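Local coordinates for protein alkylpurine DNA glycosylase AlkC (Pseudomonas fluorescens, PDB 5VHV) that probably excises alkylated purine bases from DNA as a glycosylase of base excision repair, acting without flipping the damaged nucleotide out of the helix, at residues A[22-27]-A[72-77]; A[228-233]-A[243-248]. All coordinates share one frame; numbering follows the deposited sequence.

Contact 1. Residues A[22-27]-A[72-77]; sequences TAVYPA and LYALAP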
# COMPACT_ATOMS: atom_id res chain seq x y z
N THR A 22 -2.29 34.58 -0.85
CA THR A 22 -2.50 36.01 -0.70
C THR A 22 -3.26 36.32 0.58
O THR A 22 -3.01 37.34 1.23
CB THR A 22 -3.25 36.55 -1.93
OG1 THR A 22 -2.36 36.58 -3.05
CG2 THR A 22 -3.81 37.95 -1.68
N ALA A 23 -4.19 35.45 0.97
CA ALA A 23 -4.96 35.69 2.18
C ALA A 23 -4.06 35.65 3.41
O ALA A 23 -4.25 36.44 4.34
CB ALA A 23 -6.10 34.68 2.33
N VAL A 24 -3.08 34.74 3.45
CA VAL A 24 -2.18 34.68 4.61
C VAL A 24 -0.99 35.63 4.46
O VAL A 24 -0.32 35.93 5.47
CB VAL A 24 -1.66 33.26 4.89
CG1 VAL A 24 -2.81 32.26 4.98
CG2 VAL A 24 -0.65 32.80 3.86
N TYR A 25 -0.73 36.12 3.26
CA TYR A 25 0.49 36.88 2.96
C TYR A 25 0.14 37.91 1.90
O TYR A 25 0.29 37.66 0.70
CB TYR A 25 1.60 35.94 2.49
CG TYR A 25 2.91 36.58 2.10
CD1 TYR A 25 3.38 37.73 2.73
CD2 TYR A 25 3.68 36.03 1.09
CE1 TYR A 25 4.60 38.30 2.36
CE2 TYR A 25 4.89 36.60 0.71
CZ TYR A 25 5.35 37.72 1.36
OH TYR A 25 6.56 38.27 0.97
N PRO A 26 -0.35 39.08 2.32
CA PRO A 26 -0.92 40.02 1.34
C PRO A 26 0.04 40.42 0.23
O PRO A 26 -0.40 40.64 -0.90
CB PRO A 26 -1.31 41.22 2.22
CG PRO A 26 -1.66 40.60 3.51
CD PRO A 26 -0.70 39.44 3.70
N ALA A 27 1.34 40.50 0.51
CA ALA A 27 2.34 40.88 -0.48
C ALA A 27 2.78 39.72 -1.38
O ALA A 27 3.71 39.88 -2.17
CB ALA A 27 3.55 41.49 0.23
N LEU A 72 3.10 28.93 5.73
CA LEU A 72 2.57 27.64 5.30
C LEU A 72 1.77 26.96 6.41
O LEU A 72 0.80 26.24 6.12
CB LEU A 72 3.71 26.77 4.81
CG LEU A 72 4.49 27.31 3.58
CD1 LEU A 72 5.60 26.33 3.22
CD2 LEU A 72 3.59 27.54 2.37
N TYR A 73 2.14 27.17 7.68
CA TYR A 73 1.29 26.72 8.77
C TYR A 73 -0.11 27.33 8.66
O TYR A 73 -1.11 26.63 8.89
CB TYR A 73 1.89 27.09 10.13
CG TYR A 73 2.83 26.09 10.77
CD1 TYR A 73 3.94 25.59 10.08
CD2 TYR A 73 2.61 25.64 12.08
CE1 TYR A 73 4.81 24.68 10.69
CE2 TYR A 73 3.47 24.75 12.70
CZ TYR A 73 4.57 24.27 12.00
OH TYR A 73 5.43 23.37 12.62
N ALA A 74 -0.20 28.63 8.34
CA ALA A 74 -1.51 29.26 8.21
C ALA A 74 -2.22 28.81 6.95
O ALA A 74 -3.46 28.74 6.93
CB ALA A 74 -1.38 30.77 8.22
N LEU A 75 -1.46 28.47 5.90
CA LEU A 75 -2.07 28.05 4.65
C LEU A 75 -2.73 26.68 4.79
O LEU A 75 -3.78 26.43 4.17
CB LEU A 75 -1.00 28.01 3.55
CG LEU A 75 -1.52 27.68 2.15
CD1 LEU A 75 -2.38 28.78 1.60
CD2 LEU A 75 -0.35 27.33 1.21
N ALA A 76 -2.17 25.80 5.61
CA ALA A 76 -2.62 24.40 5.61
C ALA A 76 -4.12 24.25 5.81
O ALA A 76 -4.75 23.57 4.98
CB ALA A 76 -1.82 23.62 6.66
N PRO A 77 -4.75 24.85 6.82
CA PRO A 77 -6.21 24.67 6.99
C PRO A 77 -7.07 25.35 5.93
O PRO A 77 -8.27 25.06 5.85
CB PRO A 77 -6.48 25.27 8.38
CG PRO A 77 -5.36 26.24 8.59
CD PRO A 77 -4.16 25.61 7.94

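Contact 2. Residues A[228-233]-A[243-248]; sequences HALRSL and TLMGAG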
# COMPACT_ATOMS: atom_id res chain seq x y z
N HIS A 228 -3.19 -9.47 7.57
CA HIS A 228 -2.87 -8.63 6.43
C HIS A 228 -1.36 -8.46 6.23
O HIS A 228 -0.92 -8.30 5.09
CB HIS A 228 -3.60 -7.30 6.59
CG HIS A 228 -5.08 -7.48 6.47
ND1 HIS A 228 -5.74 -7.40 5.27
CD2 HIS A 228 -6.00 -7.86 7.39
CE1 HIS A 228 -7.03 -7.65 5.46
NE2 HIS A 228 -7.21 -7.94 6.73
N ALA A 229 -0.58 -8.57 7.30
CA ALA A 229 0.87 -8.59 7.20
C ALA A 229 1.34 -9.80 6.42
O ALA A 229 2.31 -9.73 5.65
CB ALA A 229 1.48 -8.62 8.60
N LEU A 230 0.70 -10.94 6.65
CA LEU A 230 1.12 -12.22 6.10
C LEU A 230 0.45 -12.54 4.77
O LEU A 230 0.63 -13.64 4.25
CB LEU A 230 0.81 -13.34 7.10
CG LEU A 230 1.62 -13.32 8.41
CD1 LEU A 230 1.06 -14.29 9.43
CD2 LEU A 230 3.08 -13.62 8.11
N ARG A 231 -0.27 -11.58 4.19
CA ARG A 231 -1.12 -11.90 3.04
C ARG A 231 -0.33 -12.43 1.85
O ARG A 231 -0.84 -13.28 1.11
CB ARG A 231 -1.93 -10.68 2.65
CG ARG A 231 -1.14 -9.49 2.06
CD ARG A 231 -2.09 -8.32 1.96
NE ARG A 231 -1.59 -7.15 1.26
CZ ARG A 231 -1.03 -6.09 1.84
NH1 ARG A 231 -0.80 -6.07 3.14
NH2 ARG A 231 -0.72 -5.04 1.10
N SER A 232 0.90 -11.94 1.63
CA SER A 232 1.68 -12.44 0.51
C SER A 232 2.18 -13.85 0.80
O SER A 232 2.10 -14.74 -0.06
CB SER A 232 2.84 -11.49 0.20
OG SER A 232 2.37 -10.19 -0.14
N LEU A 233 2.66 -14.09 2.01
CA LEU A 233 3.13 -15.43 2.36
C LEU A 233 1.98 -16.44 2.34
O LEU A 233 2.19 -17.59 1.96
CB LEU A 233 3.81 -15.42 3.72
CG LEU A 233 5.08 -14.56 3.81
CD1 LEU A 233 5.73 -14.63 5.20
CD2 LEU A 233 6.10 -14.97 2.76
N THR A 243 -0.35 -21.56 9.28
CA THR A 243 -0.56 -22.08 10.63
C THR A 243 -0.97 -20.96 11.57
O THR A 243 -1.83 -21.14 12.45
CB THR A 243 0.71 -22.78 11.12
OG1 THR A 243 0.99 -23.93 10.30
CG2 THR A 243 0.56 -23.26 12.58
N LEU A 244 -0.36 -19.78 11.42
CA LEU A 244 -0.78 -18.65 12.24
C LEU A 244 -2.25 -18.30 12.00
O LEU A 244 -2.92 -17.80 12.90
CB LEU A 244 0.12 -17.43 11.97
CG LEU A 244 1.49 -17.52 12.63
CD1 LEU A 244 2.44 -16.55 11.97
CD2 LEU A 244 1.40 -17.25 14.12
N MET A 245 -2.76 -18.57 10.80
CA MET A 245 -4.16 -18.32 10.48
C MET A 245 -5.07 -19.50 10.83
O MET A 245 -6.27 -19.43 10.56
CB MET A 245 -4.31 -17.98 8.99
CG MET A 245 -3.50 -16.77 8.57
SD MET A 245 -4.11 -15.28 9.37
CE MET A 245 -2.95 -15.04 10.70
N GLY A 246 -4.54 -20.55 11.44
CA GLY A 246 -5.33 -21.71 11.78
C GLY A 246 -5.63 -22.65 10.63
O GLY A 246 -6.46 -23.56 10.80
N ALA A 247 -4.96 -22.47 9.49
CA ALA A 247 -5.20 -23.23 8.27
C ALA A 247 -3.92 -23.87 7.74
O ALA A 247 -3.72 -24.00 6.53
CB ALA A 247 -5.83 -22.33 7.21
N GLY A 248 -3.03 -24.28 8.64
CA GLY A 248 -1.77 -24.87 8.22
C GLY A 248 -1.84 -26.37 7.99
O GLY A 248 -0.98 -26.93 7.29

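Contact 1. Residues A[22-27]-A[72-77]
Val-24 lays its CG1 methyl over the small side chain of Ala-74, CG1 lying 3.8 Å from Ala-74 CB. The two residues face each other with their CB atoms, and the backbones come close: the CA atoms of Val-24 and Ala-74 are 6.5 Å apart. Alanine suits this place because a single methyl lets the valine reach past it to the helix backbone, where CG1 of Val-24 stands 4.1 Å from the amide N of Leu-75. A chi1 of -52° puts CG1 beside the valine's own backbone N, anti to its carbonyl carbon and on the side that meets Ala-74, while CG2 falls between N and C. Leu-75 points across the approach, its side chain coming no nearer than 4.8 Å to segment 22-27; it also packs on Glu-20 and Met-21 of helix 11-24 and on Phe-87 of the following helix.

The contact joins the last turns of two helices, 11-24 and 65-75, in the all-helical, HEAT-like part of the enzyme, and no hydrogen bond crosses between them. The contact is apolar and small, burying 117 Å² in all. Immediately after Val-24 the first helix breaks: Tyr-25 takes extended backbone angles, its amide N keeping a weak bond of 3.3 Å to the O of Thr-22. One face of the tyrosine ring has Ala-27 C over its centre, and the side chain also touches Pro-62. Beyond the second helix Arg-78 packs against both Ala-23 and Val-24.

Contact 2. Residues A[228-233]-A[243-248]
Leu-230 meets Leu-244 and Met-245 at the middle of segment 228-233, while His-228, Arg-231 and Ser-232 reach the bound DNA. His-228 comes first, its ring stacked on Trp-224 and packed against a phosphate of the bound DNA. Its carbonyl O accepts a hydrogen bond of 3.0 Å from NH1 of Arg-231; the N-H points fairly straight at the oxygen (160°), yet NH1 stands above the carbonyl plane, 42° out of it. Ala-229, small and buried, fits against Leu-197. At Leu-230 one helix ends and the next begins, and the chain bends there with the leucine turned inward. Its CD1 lies 3.7 Å from CD1 of Leu-244 and 4.1 Å from Leu-244 CB, the two side chains crossing at about a right angle. The same methyl is 4.3 Å from CE of Met-245, whose flexible thioether chain can follow the leucine's outline. Leu-209 and Ile-212 of helix 205-213 also pack on Leu-230.

Arg-231 follows, its guanidinium tied through NH1 to Asn-195 as well as to His-228 O, which should restrict its rotation where it packs on a modified base. Ser-232 bonds Asn-198 and touches a phosphate, and Leu-233 returns to Leu-209. Across the contact, the chain leaves helix 239-244 through a Schellman motif at Gly-246, with positive phi, a conformation easily taken up by a residue lacking a side chain. Apolar packing between helices, with polar residues toward the DNA, is consistent with the HEAT-like helical domain of the AlkC and AlkD family.

From the N terminus, contact 1 closes first: the chain leaves helix 11-24 at segment 22-27, runs through a mostly helical loop of 44 residues and returns on helix 65-75. A long series of helices then leads to contact 2, where a much shorter loop of nine residues separates segment 228-233 from segment 243-248. The two loops lie in series, so neither nests in nor crosses the other. They stand on opposite sides of the chain's centre, about 49 Å apart between centres. Contact 1 joins helices near the N-terminal end, about 17 Å from DNA at its nearest atom; contact 2 ties the last helices together, just before the C-terminal beta domain.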